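Local coordinates for extracellular solute-binding protein (PDB 3PU5), which probably binds a polyamine or similar small solute outside the cytoplasm and delivers it to a membrane transporter, at residues A[7-12]-A[59-65]; A[77-82]-A[245-249]; A[91-97]-A[280-284]; A[112-116]-A[128-132]; A[192-198]-A[211-216]. All coordinates share one frame; numbering follows the deposited sequence.

Contact 1. Residues A[7-12]-A[59-65]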
# COMPACT_ATOMS: atom_id res chain seq x y z
N HIS A 7 1.70 -9.22 27.90
CA HIS A 7 1.01 -9.86 26.84
C HIS A 7 0.28 -8.74 26.10
O HIS A 7 -0.51 -8.08 26.69
CB HIS A 7 0.04 -10.90 27.41
CG HIS A 7 -0.63 -11.76 26.39
ND1 HIS A 7 -0.44 -11.62 25.04
CD2 HIS A 7 -1.49 -12.79 26.53
CE1 HIS A 7 -1.15 -12.51 24.40
NE2 HIS A 7 -1.80 -13.23 25.28
N ILE A 8 0.56 -8.54 24.83
CA ILE A 8 -0.18 -7.54 24.05
C ILE A 8 -0.97 -8.15 22.89
O ILE A 8 -0.62 -9.22 22.37
CB ILE A 8 0.72 -6.37 23.52
CG1 ILE A 8 1.82 -6.87 22.57
CG2 ILE A 8 1.30 -5.56 24.67
CD1 ILE A 8 2.60 -5.73 21.87
N TYR A 9 -2.04 -7.46 22.50
CA TYR A 9 -2.87 -7.90 21.39
C TYR A 9 -2.74 -6.90 20.23
O TYR A 9 -2.88 -5.69 20.40
CB TYR A 9 -4.33 -8.09 21.84
CG TYR A 9 -4.49 -9.25 22.80
CD1 TYR A 9 -4.17 -9.11 24.15
CD2 TYR A 9 -4.94 -10.49 22.36
CE1 TYR A 9 -4.30 -10.18 25.04
CE2 TYR A 9 -5.07 -11.56 23.23
CZ TYR A 9 -4.75 -11.40 24.57
OH TYR A 9 -4.88 -12.46 25.43
N VAL A 10 -2.43 -7.43 19.05
CA VAL A 10 -2.15 -6.62 17.87
C VAL A 10 -3.02 -7.12 16.72
O VAL A 10 -3.00 -8.31 16.38
CB VAL A 10 -0.66 -6.73 17.43
CG1 VAL A 10 -0.38 -5.84 16.20
CG2 VAL A 10 0.28 -6.36 18.58
N THR A 11 -3.80 -6.21 16.14
CA THR A 11 -4.69 -6.62 15.06
C THR A 11 -3.88 -7.02 13.84
O THR A 11 -2.75 -6.56 13.64
CB THR A 11 -5.67 -5.50 14.66
OG1 THR A 11 -4.96 -4.44 14.02
CG2 THR A 11 -6.40 -4.97 15.88
N SER A 12 -4.48 -7.88 13.02
CA SER A 12 -3.91 -8.22 11.74
C SER A 12 -5.04 -8.71 10.83
O SER A 12 -6.21 -8.75 11.23
CB SER A 12 -2.82 -9.28 11.89
OG SER A 12 -1.99 -9.30 10.75
N PRO A 59 -9.75 -3.99 23.87
CA PRO A 59 -9.40 -5.39 23.61
C PRO A 59 -8.02 -5.48 22.95
O PRO A 59 -7.31 -6.48 23.12
CB PRO A 59 -10.49 -5.83 22.64
CG PRO A 59 -10.86 -4.58 21.90
CD PRO A 59 -10.57 -3.40 22.79
N TYR A 60 -7.64 -4.43 22.22
CA TYR A 60 -6.37 -4.44 21.50
C TYR A 60 -5.44 -3.32 21.95
O TYR A 60 -5.88 -2.23 22.32
CB TYR A 60 -6.61 -4.34 19.98
CG TYR A 60 -7.68 -5.29 19.47
CD1 TYR A 60 -7.78 -6.59 19.97
CD2 TYR A 60 -8.59 -4.88 18.51
CE1 TYR A 60 -8.76 -7.46 19.52
CE2 TYR A 60 -9.57 -5.75 18.04
CZ TYR A 60 -9.65 -7.03 18.55
OH TYR A 60 -10.63 -7.90 18.10
N ASP A 61 -4.14 -3.61 21.90
CA ASP A 61 -3.10 -2.65 22.29
C ASP A 61 -2.48 -1.94 21.09
O ASP A 61 -2.03 -0.80 21.19
CB ASP A 61 -2.02 -3.38 23.09
CG ASP A 61 -2.60 -4.14 24.26
OD1 ASP A 61 -2.63 -5.39 24.21
OD2 ASP A 61 -3.05 -3.48 25.21
N VAL A 62 -2.43 -2.64 19.96
CA VAL A 62 -1.85 -2.08 18.74
C VAL A 62 -2.84 -2.21 17.60
O VAL A 62 -3.32 -3.31 17.29
CB VAL A 62 -0.51 -2.76 18.36
CG1 VAL A 62 -0.00 -2.24 17.00
CG2 VAL A 62 0.53 -2.49 19.44
N ALA A 63 -3.17 -1.08 17.00
CA ALA A 63 -4.06 -1.05 15.86
C ALA A 63 -3.21 -1.15 14.62
O ALA A 63 -2.37 -0.29 14.37
CB ALA A 63 -4.87 0.24 15.84
N ALA A 64 -3.42 -2.20 13.84
CA ALA A 64 -2.63 -2.40 12.64
C ALA A 64 -3.53 -2.88 11.52
O ALA A 64 -3.89 -4.06 11.46
CB ALA A 64 -1.51 -3.41 12.91
N PHE A 65 -3.93 -1.96 10.65
CA PHE A 65 -4.79 -2.28 9.52
C PHE A 65 -4.91 -1.14 8.51
O PHE A 65 -4.19 -0.15 8.61
CB PHE A 65 -6.19 -2.75 9.99
CG PHE A 65 -6.86 -1.81 10.95
CD1 PHE A 65 -7.48 -0.65 10.49
CD2 PHE A 65 -6.88 -2.09 12.31
CE1 PHE A 65 -8.11 0.22 11.39
CE2 PHE A 65 -7.51 -1.22 13.21
CZ PHE A 65 -8.12 -0.07 12.74
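Two chi1 settings join the strand 7-12 to the segment 59-65: that of Asp61 (-54°) puts CG beside its own backbone N and turns OD1 toward Tyr9, and that of Thr11 (69°) sets OG1 between its backbone N and carbonyl carbon, facing Ala64. The carboxylate oxygen Asp61 OD1 takes the Tyr9 N-H on its anti lone pair, at 2.7 Å from Tyr9 N, and so stands where a sheet would normally offer a main-chain carbonyl. The same residue contributes its backbone: Tyr9 O is gripped twice, by Asp61 N at 2.9 Å, tilted from the carbonyl plane, and by Val62 N at 3.1 Å, within that plane. One step on, Thr11 N reaches Val62 O at 3.2 Å. Thr11 OG1 then accepts from Ala64 N at 2.7 Å while resting at the edge of the Phe65 ring. The other branch of this threonine, CG2, lies 3.4 Å from Tyr60 CD2, the two side chains meeting almost perpendicularly. Val10 and Val62 stand shoulder to shoulder, with Val10 CG2 3.7 Å from Val62 CB.

The strands run nearly parallel, 14° apart, as neighbours in the open alpha/beta fold of type II solute-binding proteins, where the first strand sits between the second and third. Here Ile8, Val10 and Ser12 make backbone bonds to strand 36-41. Helix 252-262 packs on Ile8, Val10 and Val62, helix 44-53 touches Thr11 and Phe65, and Asp61 OD2 also binds Lys251 N.

Contact 2. Residues A[77-82]-A[245-249]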
# COMPACT_ATOMS: atom_id res chain seq x y z
N LYS A 77 -10.18 10.10 17.85
CA LYS A 77 -9.18 10.25 18.92
C LYS A 77 -8.92 8.97 19.72
O LYS A 77 -8.81 9.00 20.95
CB LYS A 77 -9.59 11.38 19.88
CG LYS A 77 -10.23 12.59 19.22
CD LYS A 77 -9.27 13.31 18.26
CE LYS A 77 -9.94 14.56 17.67
NZ LYS A 77 -9.08 15.29 16.70
N LYS A 78 -8.80 7.85 19.02
CA LYS A 78 -8.63 6.56 19.70
C LYS A 78 -7.17 6.08 19.75
O LYS A 78 -6.88 5.02 20.30
CB LYS A 78 -9.53 5.49 19.07
CG LYS A 78 -11.02 5.74 19.29
CD LYS A 78 -11.36 5.58 20.77
CE LYS A 78 -12.84 5.78 21.02
NZ LYS A 78 -13.11 5.85 22.49
N LEU A 79 -6.26 6.86 19.19
CA LEU A 79 -4.87 6.44 19.07
C LEU A 79 -3.96 7.32 19.92
O LEU A 79 -4.18 8.52 20.00
CB LEU A 79 -4.45 6.52 17.60
CG LEU A 79 -5.38 5.79 16.64
CD1 LEU A 79 -4.92 5.98 15.19
CD2 LEU A 79 -5.44 4.32 17.01
N ALA A 80 -2.95 6.73 20.55
CA ALA A 80 -2.06 7.52 21.39
C ALA A 80 -1.00 8.24 20.57
O ALA A 80 -0.58 7.75 19.52
CB ALA A 80 -1.41 6.64 22.46
N GLN A 81 -0.57 9.40 21.05
CA GLN A 81 0.52 10.12 20.40
C GLN A 81 1.82 9.33 20.48
O GLN A 81 2.12 8.70 21.50
CB GLN A 81 0.70 11.51 21.04
CG GLN A 81 1.06 11.47 22.53
CD GLN A 81 1.07 12.84 23.19
OE1 GLN A 81 1.98 13.66 22.97
NE2 GLN A 81 0.06 13.10 24.02
N VAL A 82 2.59 9.34 19.40
CA VAL A 82 3.89 8.70 19.38
C VAL A 82 4.88 9.59 18.65
O VAL A 82 4.52 10.32 17.73
CB VAL A 82 3.86 7.30 18.69
CG1 VAL A 82 3.09 6.29 19.54
CG2 VAL A 82 3.26 7.40 17.29
N ALA A 245 -0.55 1.83 14.88
CA ALA A 245 -0.79 2.83 15.90
C ALA A 245 -1.00 2.19 17.27
O ALA A 245 -1.45 1.05 17.38
CB ALA A 245 -2.00 3.70 15.53
N VAL A 246 -0.69 2.97 18.31
CA VAL A 246 -0.93 2.57 19.69
C VAL A 246 -2.35 2.97 20.12
O VAL A 246 -2.74 4.13 20.01
CB VAL A 246 0.07 3.26 20.64
CG1 VAL A 246 -0.23 2.88 22.09
CG2 VAL A 246 1.50 2.87 20.27
N VAL A 247 -3.11 1.99 20.62
CA VAL A 247 -4.48 2.22 21.08
C VAL A 247 -4.55 2.89 22.45
O VAL A 247 -4.03 2.36 23.44
CB VAL A 247 -5.25 0.88 21.15
CG1 VAL A 247 -6.62 1.07 21.81
CG2 VAL A 247 -5.38 0.26 19.75
N LYS A 248 -5.17 4.07 22.51
CA LYS A 248 -5.30 4.80 23.78
C LYS A 248 -5.91 3.93 24.86
O LYS A 248 -6.95 3.32 24.64
CB LYS A 248 -6.20 6.03 23.60
CG LYS A 248 -5.51 7.31 23.19
CD LYS A 248 -6.49 8.49 23.33
CE LYS A 248 -6.06 9.68 22.48
NZ LYS A 248 -7.06 10.79 22.55
N GLY A 249 -5.27 3.87 26.02
CA GLY A 249 -5.82 3.15 27.16
C GLY A 249 -5.44 1.68 27.22
O GLY A 249 -5.83 0.98 28.16
O HOH W 1 -8.59 3.98 22.53
O HOH W 2 -0.06 5.59 18.03
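Lys248 lays its whole side chain along the backbone of residues 77-79. Its CB starts 3.5 Å from Lys78 O, and CG passes 3.6 Å from the carbonyl carbon Leu79 C. From CG onward the chain is extended, which carries CD to 3.4 Å from Lys77 O and CE to 3.3 Å from Leu79 O, so the methylenes thread between two carbonyl groups. At the tip, NZ donates to Lys77 O at 3.0 Å, arriving from above the carbonyl plane and not on a lone pair. Lys77, with its positive phi, is the C-prime residue of the Schellman motif that ends helix 67-75, and the ammonium group therefore meets a carbonyl just beyond that helix end.

The backbone of the same lysine continues the grip, Lys248 N donating to Lys78 O at 3.0 Å. With Ala80 N to Val246 O at 2.7 Å, it frames Leu79 and Val247 as a single bridge. The loop thereby lies against the end of strand 238-246, the strand that runs antiparallel to 62-65 in this lobe of the type II binding-protein fold. Two waters fill in the polar pattern: one donates to both Lys78 O and Lys248 O, the other joins Ala80 O to Val246 N.

Apolar groups take the remaining positions. Both methyls of Leu79 touch Ala245 CB, CD1 at 3.7 Å, while Leu79 itself is packed against Met70, Leu73 and Ile74 of helix 67-75. Val246 divides its branches, CG1 meeting Ala80 CB and CG2 meeting Val82 CG1, and Ala255 of helix 252-262 also touches this valine.

Contact 3. Residues A[91-97]-A[280-284]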
# COMPACT_ATOMS: atom_id res chain seq x y z
N ALA A 91 12.33 7.96 13.94
CA ALA A 91 13.35 8.87 13.43
C ALA A 91 13.87 8.41 12.07
O ALA A 91 14.37 9.22 11.29
CB ALA A 91 14.49 9.03 14.43
N ASP A 92 13.75 7.12 11.79
CA ASP A 92 14.25 6.55 10.54
C ASP A 92 13.16 6.34 9.49
O ASP A 92 13.42 5.78 8.42
CB ASP A 92 14.97 5.24 10.82
CG ASP A 92 16.13 5.43 11.75
OD1 ASP A 92 16.90 6.39 11.54
OD2 ASP A 92 16.26 4.65 12.72
N VAL A 93 11.96 6.80 9.79
CA VAL A 93 10.84 6.70 8.86
C VAL A 93 10.57 8.07 8.25
O VAL A 93 10.31 9.03 8.96
CB VAL A 93 9.58 6.21 9.59
CG1 VAL A 93 8.40 6.14 8.63
CG2 VAL A 93 9.85 4.87 10.25
N PRO A 94 10.68 8.18 6.91
CA PRO A 94 10.38 9.46 6.25
C PRO A 94 8.98 10.00 6.58
O PRO A 94 8.04 9.23 6.78
CB PRO A 94 10.50 9.12 4.76
CG PRO A 94 11.53 8.00 4.72
CD PRO A 94 11.25 7.19 5.98
N GLU A 95 8.86 11.32 6.61
CA GLU A 95 7.63 11.99 7.02
C GLU A 95 6.38 11.56 6.24
O GLU A 95 5.29 11.50 6.80
CB GLU A 95 7.82 13.51 6.93
CG GLU A 95 6.60 14.33 7.35
CD GLU A 95 6.12 14.02 8.77
OE1 GLU A 95 6.97 13.75 9.65
OE2 GLU A 95 4.89 14.05 9.00
N LYS A 96 6.53 11.28 4.95
CA LYS A 96 5.39 10.91 4.13
C LYS A 96 4.62 9.70 4.64
O LYS A 96 3.42 9.60 4.42
CB LYS A 96 5.80 10.67 2.68
CG LYS A 96 6.78 9.54 2.46
CD LYS A 96 6.99 9.42 0.96
CE LYS A 96 8.28 8.74 0.62
NZ LYS A 96 8.58 8.94 -0.84
N PHE A 97 5.31 8.78 5.31
CA PHE A 97 4.67 7.57 5.84
C PHE A 97 3.90 7.85 7.13
O PHE A 97 3.12 7.02 7.59
CB PHE A 97 5.71 6.48 6.08
CG PHE A 97 6.43 6.08 4.84
CD1 PHE A 97 5.76 5.44 3.81
CD2 PHE A 97 7.78 6.36 4.68
CE1 PHE A 97 6.40 5.08 2.65
CE2 PHE A 97 8.44 6.00 3.50
CZ PHE A 97 7.75 5.36 2.49
N VAL A 280 9.47 1.02 5.35
CA VAL A 280 9.33 2.44 5.66
C VAL A 280 10.50 2.97 6.50
O VAL A 280 10.59 4.16 6.78
CB VAL A 280 8.00 2.73 6.39
CG1 VAL A 280 6.82 2.31 5.52
CG2 VAL A 280 7.96 2.00 7.74
N ASN A 281 11.41 2.08 6.89
CA ASN A 281 12.62 2.47 7.60
C ASN A 281 13.73 2.69 6.55
O ASN A 281 14.08 1.77 5.82
CB ASN A 281 13.01 1.39 8.61
CG ASN A 281 14.13 1.83 9.55
OD1 ASN A 281 15.12 2.43 9.13
ND2 ASN A 281 13.98 1.51 10.83
N ARG A 282 14.25 3.92 6.46
CA ARG A 282 15.23 4.25 5.44
C ARG A 282 16.57 3.52 5.62
O ARG A 282 17.40 3.54 4.71
CB ARG A 282 15.47 5.76 5.39
CG ARG A 282 16.23 6.30 6.58
CD ARG A 282 16.71 7.74 6.34
NE ARG A 282 15.63 8.67 6.04
CZ ARG A 282 14.88 9.27 6.96
NH1 ARG A 282 15.10 9.03 8.25
NH2 ARG A 282 13.91 10.11 6.59
N LYS A 283 16.79 2.91 6.78
CA LYS A 283 18.05 2.22 7.05
C LYS A 283 18.12 0.86 6.36
O LYS A 283 19.21 0.31 6.18
CB LYS A 283 18.22 2.00 8.55
CG LYS A 283 18.64 3.21 9.36
CD LYS A 283 18.96 2.73 10.76
CE LYS A 283 19.78 3.73 11.56
NZ LYS A 283 20.63 3.00 12.55
N VAL A 284 16.97 0.31 6.00
CA VAL A 284 16.94 -1.04 5.43
C VAL A 284 17.68 -1.14 4.09
O VAL A 284 17.42 -0.36 3.17
CB VAL A 284 15.49 -1.58 5.29
CG1 VAL A 284 15.47 -2.86 4.49
CG2 VAL A 284 14.87 -1.81 6.67
O HOH W 3 12.35 10.96 9.14
O HOH W 4 17.38 8.08 9.45
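Val280 and Lys96 sandwich the Phe97 ring: Lys96 CG sits over the centre of one face, and Val280 CG1 covers the opposite face in a CH-pi contact, 3.9 Å from the Phe97 ring centroid and 18° off the normal. Pro94 CG touches the edge of the ring. The second flat group, the Arg282 guanidinium, has Pro94 CD over one face; Asp92 O also lies over a face of it, and Ala91 O and a water sit at its edge. A bend at chi3 (58°) folds the arginine back over residues 91-94. There NH1 makes a weak bond to Ala91 O at 3.1 Å, and NH2 reaches Val93 O through the water. Asp92 OD1 is linked to Arg282 NH1 by a second water, the two charges staying beyond salt-bridge distance.

The firm direct bond is between backbones: Arg282 N to Asp92 O, 2.8 Å and almost straight at 174°. Beside it Asp92 CB abuts Asn281 OD1 at 3.3 Å. That oxygen is held by Lys283 N in an Asx turn, inside a type I turn from Asn281 to Val284, and ND2 of the same amide binds Leu263 O. Val93 flanks Val280, Val93 CG1 being 4.1 Å from Val280 CB.

The contact joins two loops, one leading from helix 67-75 to strand 106-107, the other following helix 265-275. Gln268 of that helix binds Val280 N and touches Asn281, while Phe97 pairs through its backbone with Leu107 and meets the ring of Tyr110.

Contact 4. Residues A[112-116]-A[128-132]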
# COMPACT_ATOMS: atom_id res chain seq x y z
N SER A 112 3.62 -0.90 -4.11
CA SER A 112 3.67 0.18 -5.09
C SER A 112 3.04 -0.17 -6.43
O SER A 112 3.42 -1.17 -7.05
CB SER A 112 5.13 0.61 -5.34
OG SER A 112 5.75 0.96 -4.13
N VAL A 113 2.11 0.66 -6.88
CA VAL A 113 1.55 0.52 -8.21
C VAL A 113 2.46 1.19 -9.23
O VAL A 113 2.75 2.39 -9.14
CB VAL A 113 0.14 1.10 -8.32
CG1 VAL A 113 -0.41 0.89 -9.74
CG2 VAL A 113 -0.78 0.44 -7.30
N GLY A 114 2.94 0.40 -10.19
CA GLY A 114 3.70 0.91 -11.30
C GLY A 114 3.03 0.42 -12.57
O GLY A 114 1.81 0.24 -12.59
N ILE A 115 3.82 0.19 -13.60
CA ILE A 115 3.30 -0.29 -14.88
C ILE A 115 3.86 -1.67 -15.19
O ILE A 115 5.08 -1.84 -15.32
CB ILE A 115 3.67 0.68 -16.01
CG1 ILE A 115 3.13 2.08 -15.69
CG2 ILE A 115 3.12 0.17 -17.36
CD1 ILE A 115 4.01 3.21 -16.21
N ALA A 116 2.98 -2.67 -15.26
CA ALA A 116 3.40 -4.03 -15.57
C ALA A 116 3.14 -4.36 -17.03
O ALA A 116 2.13 -3.95 -17.60
CB ALA A 116 2.68 -5.03 -14.65
N SER A 128 7.40 5.85 -18.07
CA SER A 128 6.60 6.78 -17.28
C SER A 128 5.10 6.54 -17.44
O SER A 128 4.66 5.91 -18.40
CB SER A 128 6.92 8.22 -17.68
OG SER A 128 6.45 8.47 -19.00
N TRP A 129 4.33 7.05 -16.48
CA TRP A 129 2.87 7.06 -16.58
C TRP A 129 2.44 7.83 -17.82
O TRP A 129 1.46 7.47 -18.49
CB TRP A 129 2.27 7.75 -15.35
CG TRP A 129 2.39 6.98 -14.06
CD1 TRP A 129 3.16 7.30 -12.97
CD2 TRP A 129 1.70 5.78 -13.73
NE1 TRP A 129 2.99 6.36 -11.98
CE2 TRP A 129 2.10 5.41 -12.42
CE3 TRP A 129 0.78 4.97 -14.40
CZ2 TRP A 129 1.61 4.27 -11.78
CZ3 TRP A 129 0.30 3.83 -13.77
CH2 TRP A 129 0.71 3.49 -12.47
N LYS A 130 3.14 8.92 -18.08
CA LYS A 130 2.83 9.77 -19.22
C LYS A 130 3.03 9.00 -20.53
O LYS A 130 2.19 9.06 -21.43
CB LYS A 130 3.70 11.04 -19.19
CG LYS A 130 3.43 12.02 -20.32
CD LYS A 130 4.22 13.31 -20.11
CE LYS A 130 3.74 14.06 -18.86
NZ LYS A 130 4.80 14.94 -18.26
N GLU A 131 4.13 8.27 -20.63
CA GLU A 131 4.39 7.46 -21.82
C GLU A 131 3.32 6.38 -21.96
O GLU A 131 2.76 6.17 -23.03
CB GLU A 131 5.78 6.82 -21.74
CG GLU A 131 6.14 6.03 -22.96
CD GLU A 131 7.52 5.41 -22.90
OE1 GLU A 131 8.29 5.76 -21.98
OE2 GLU A 131 7.83 4.58 -23.78
N PHE A 132 3.03 5.69 -20.86
CA PHE A 132 1.96 4.70 -20.82
C PHE A 132 0.64 5.27 -21.37
O PHE A 132 -0.01 4.66 -22.22
CB PHE A 132 1.76 4.21 -19.38
CG PHE A 132 0.55 3.34 -19.19
CD1 PHE A 132 0.35 2.24 -19.99
CD2 PHE A 132 -0.37 3.63 -18.19
CE1 PHE A 132 -0.78 1.43 -19.81
CE2 PHE A 132 -1.50 2.83 -18.00
CZ PHE A 132 -1.69 1.72 -18.81
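Ile115 and Trp129 reach toward each other from strand and helix and overlap in passing, so that the isoleucine branch lies over the indole. Ile115 CG1 is 4.1 Å from the centroid of the six-membered ring of Trp129 and 22° off its normal, a CH-pi contact displaced toward the rim. Val113 comes differently: its side chain stands nearly perpendicular to that of the tryptophan, and CG1 meets the indole edge in plane, 3.9 Å from Trp129 CH2. The backbone oxygen Val113 O completes this border, near the ring plane at 3.4 Å from Trp129 CZ2. The indole is further fixed by its N-H, since NE1 donates to Gly236 O.

Beyond the ring, Ile115 CD1 extends to the start of the helix, 3.5 Å from Ser128 O and 4.0 Å from Phe132 CB. The chi2 that places this methyl there, 147°, is off the staggered value. Ser128 is the N-cap, OG accepting from Glu131 N at 2.8 Å, and the carboxylate of Glu235 takes the N-H groups of Trp129 and Lys130.

This is a capped helix, 129-138, packed through its first turn on strand 111-117, helix-on-sheet packing that belongs to the alpha/beta architecture of a type II solute-binding protein.

Contact 5. Residues A[192-198]-A[211-216]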
# COMPACT_ATOMS: atom_id res chain seq x y z
N PHE A 192 -10.07 -4.28 -14.18
CA PHE A 192 -9.91 -5.45 -13.33
C PHE A 192 -10.35 -5.21 -11.89
O PHE A 192 -10.34 -4.08 -11.41
CB PHE A 192 -8.48 -6.00 -13.40
CG PHE A 192 -7.44 -5.09 -12.81
CD1 PHE A 192 -7.17 -5.11 -11.45
CD2 PHE A 192 -6.70 -4.23 -13.62
CE1 PHE A 192 -6.20 -4.28 -10.91
CE2 PHE A 192 -5.73 -3.41 -13.08
CZ PHE A 192 -5.48 -3.43 -11.73
N THR A 193 -10.73 -6.29 -11.22
CA THR A 193 -11.40 -6.19 -9.93
C THR A 193 -10.64 -6.87 -8.79
O THR A 193 -11.10 -6.85 -7.66
CB THR A 193 -12.81 -6.81 -10.00
OG1 THR A 193 -12.69 -8.18 -10.38
CG2 THR A 193 -13.68 -6.08 -11.01
N ALA A 194 -9.50 -7.48 -9.08
CA ALA A 194 -8.71 -8.11 -8.02
C ALA A 194 -7.21 -7.83 -8.15
O ALA A 194 -6.71 -7.60 -9.25
CB ALA A 194 -8.97 -9.61 -7.98
N PHE A 195 -6.51 -7.84 -7.02
CA PHE A 195 -5.07 -7.57 -6.97
C PHE A 195 -4.22 -8.49 -7.86
O PHE A 195 -3.19 -8.08 -8.39
CB PHE A 195 -4.58 -7.63 -5.53
CG PHE A 195 -5.00 -6.45 -4.70
CD1 PHE A 195 -4.56 -5.17 -5.02
CD2 PHE A 195 -5.83 -6.62 -3.61
CE1 PHE A 195 -4.94 -4.08 -4.26
CE2 PHE A 195 -6.22 -5.53 -2.84
CZ PHE A 195 -5.78 -4.26 -3.17
N ASN A 196 -4.66 -9.73 -8.00
CA ASN A 196 -3.92 -10.73 -8.77
C ASN A 196 -4.17 -10.61 -10.27
O ASN A 196 -3.50 -11.27 -11.07
CB ASN A 196 -4.30 -12.13 -8.26
CG ASN A 196 -3.48 -13.23 -8.91
OD1 ASN A 196 -2.25 -13.22 -8.88
ND2 ASN A 196 -4.18 -14.21 -9.48
N ASP A 197 -5.11 -9.75 -10.66
CA ASP A 197 -5.51 -9.63 -12.06
C ASP A 197 -4.40 -9.20 -13.04
O ASP A 197 -4.26 -9.79 -14.11
CB ASP A 197 -6.75 -8.73 -12.20
CG ASP A 197 -8.04 -9.42 -11.74
OD1 ASP A 197 -8.02 -10.64 -11.53
OD2 ASP A 197 -9.09 -8.73 -11.60
N PRO A 198 -3.62 -8.15 -12.71
CA PRO A 198 -2.57 -7.81 -13.68
C PRO A 198 -1.65 -8.98 -14.05
O PRO A 198 -1.36 -9.19 -15.23
CB PRO A 198 -1.78 -6.71 -12.97
CG PRO A 198 -2.81 -6.01 -12.13
CD PRO A 198 -3.75 -7.13 -11.65
N PRO A 211 -1.60 -1.07 -15.11
CA PRO A 211 -1.06 -0.89 -13.75
C PRO A 211 -0.95 -2.21 -13.00
O PRO A 211 -1.83 -3.07 -13.12
CB PRO A 211 -2.09 0.04 -13.09
CG PRO A 211 -2.80 0.74 -14.26
CD PRO A 211 -2.86 -0.34 -15.31
N GLY A 212 0.13 -2.37 -12.24
CA GLY A 212 0.37 -3.58 -11.48
C GLY A 212 1.27 -3.31 -10.28
O GLY A 212 1.95 -2.28 -10.21
N TRP A 213 1.28 -4.25 -9.34
CA TRP A 213 2.03 -4.08 -8.10
C TRP A 213 3.46 -4.57 -8.24
O TRP A 213 3.72 -5.56 -8.93
CB TRP A 213 1.30 -4.77 -6.94
CG TRP A 213 0.11 -3.95 -6.53
CD1 TRP A 213 0.06 -3.02 -5.54
CD2 TRP A 213 -1.17 -3.92 -7.17
NE1 TRP A 213 -1.17 -2.43 -5.50
CE2 TRP A 213 -1.95 -2.96 -6.49
CE3 TRP A 213 -1.74 -4.62 -8.24
CZ2 TRP A 213 -3.27 -2.69 -6.85
CZ3 TRP A 213 -3.06 -4.35 -8.60
CH2 TRP A 213 -3.80 -3.38 -7.90
N ASP A 214 4.39 -3.86 -7.62
CA ASP A 214 5.79 -4.24 -7.74
C ASP A 214 6.05 -5.66 -7.25
O ASP A 214 6.54 -6.49 -8.01
CB ASP A 214 6.75 -3.22 -7.09
CG ASP A 214 6.46 -2.97 -5.60
OD1 ASP A 214 5.31 -3.13 -5.13
OD2 ASP A 214 7.41 -2.59 -4.89
N GLY A 215 5.71 -5.95 -6.00
CA GLY A 215 5.98 -7.26 -5.42
C GLY A 215 5.33 -8.40 -6.19
O GLY A 215 5.98 -9.38 -6.55
N ARG A 216 4.03 -8.26 -6.44
CA ARG A 216 3.29 -9.28 -7.18
C ARG A 216 3.92 -9.54 -8.54
O ARG A 216 4.05 -10.70 -8.96
CB ARG A 216 1.84 -8.85 -7.33
CG ARG A 216 1.08 -8.96 -6.02
CD ARG A 216 -0.36 -8.54 -6.16
NE ARG A 216 -1.21 -9.45 -5.40
CZ ARG A 216 -1.82 -9.14 -4.27
NH1 ARG A 216 -1.69 -7.93 -3.74
NH2 ARG A 216 -2.57 -10.05 -3.66
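Phe195 drives its edge into the face of Trp213, the tightest packing on the indole. The planes stand at 78°, with Phe195 CD1 3.3 Å from Trp213 CZ2 and the Phe195 and Trp213 six-membered-ring centroids 4.9 Å apart: a T-shaped pair. On the buried side the indole's edge is lined as well. Phe192 CE1 and Pro198 CG each come within 3.9 Å of Trp213 CZ3, and Pro198 CG also sits 3.3 Å from Pro211 O. The two segments meet here through ring, proline and carbonyl packing, without a direct hydrogen bond.

Toward solvent the fit changes character. Arg216, exposed, bends at chi3 (139°) and lays its guanidinium over Phe195 CB, with CZ 3.4 Å from that CB. The guanidinium and phenyl planes are nearly parallel, 11° apart, but the guanidinium lies over CB and not over the ring. Asp197 OD2 closes the loop on itself, accepting from Thr193 N and Ala194 N, and Ala194 to Asp197 form a type I turn.

The junction where strand 209-213 runs straight into helix 214-223, with Trp213 as N-cap, thus packs against the loop leading from strand 188-192 into helix 197-204; strand 145-148 touches Phe192, Pro198 and Pro211, while strand 111-117 backs Pro211 and Trp213.

Four of the contacts form two pairs on opposite sides of the chain's centre. Contacts 1 and 2, centres 11 Å apart, lie on neighbouring strands, 62-65 and 238-246; contacts 4 and 5, centres 13 Å apart, lie on 111-117 and 209-213, also neighbours. About 35 Å separates the centres of contacts 1 and 4, yet strand 238-246 pairs with both 62-65 and 111-117, tying the pairs into one branched sheet. Contact 3 lies about 20 Å from contact 2 and 24 Å from contact 4, centre to centre. Along the chain contact 1 closes first, contacts 2 and 3 interlock, and contacts 4 and 5 nest inside both, consistent with a two-lobed binding protein whose chain crosses between lobes more than once.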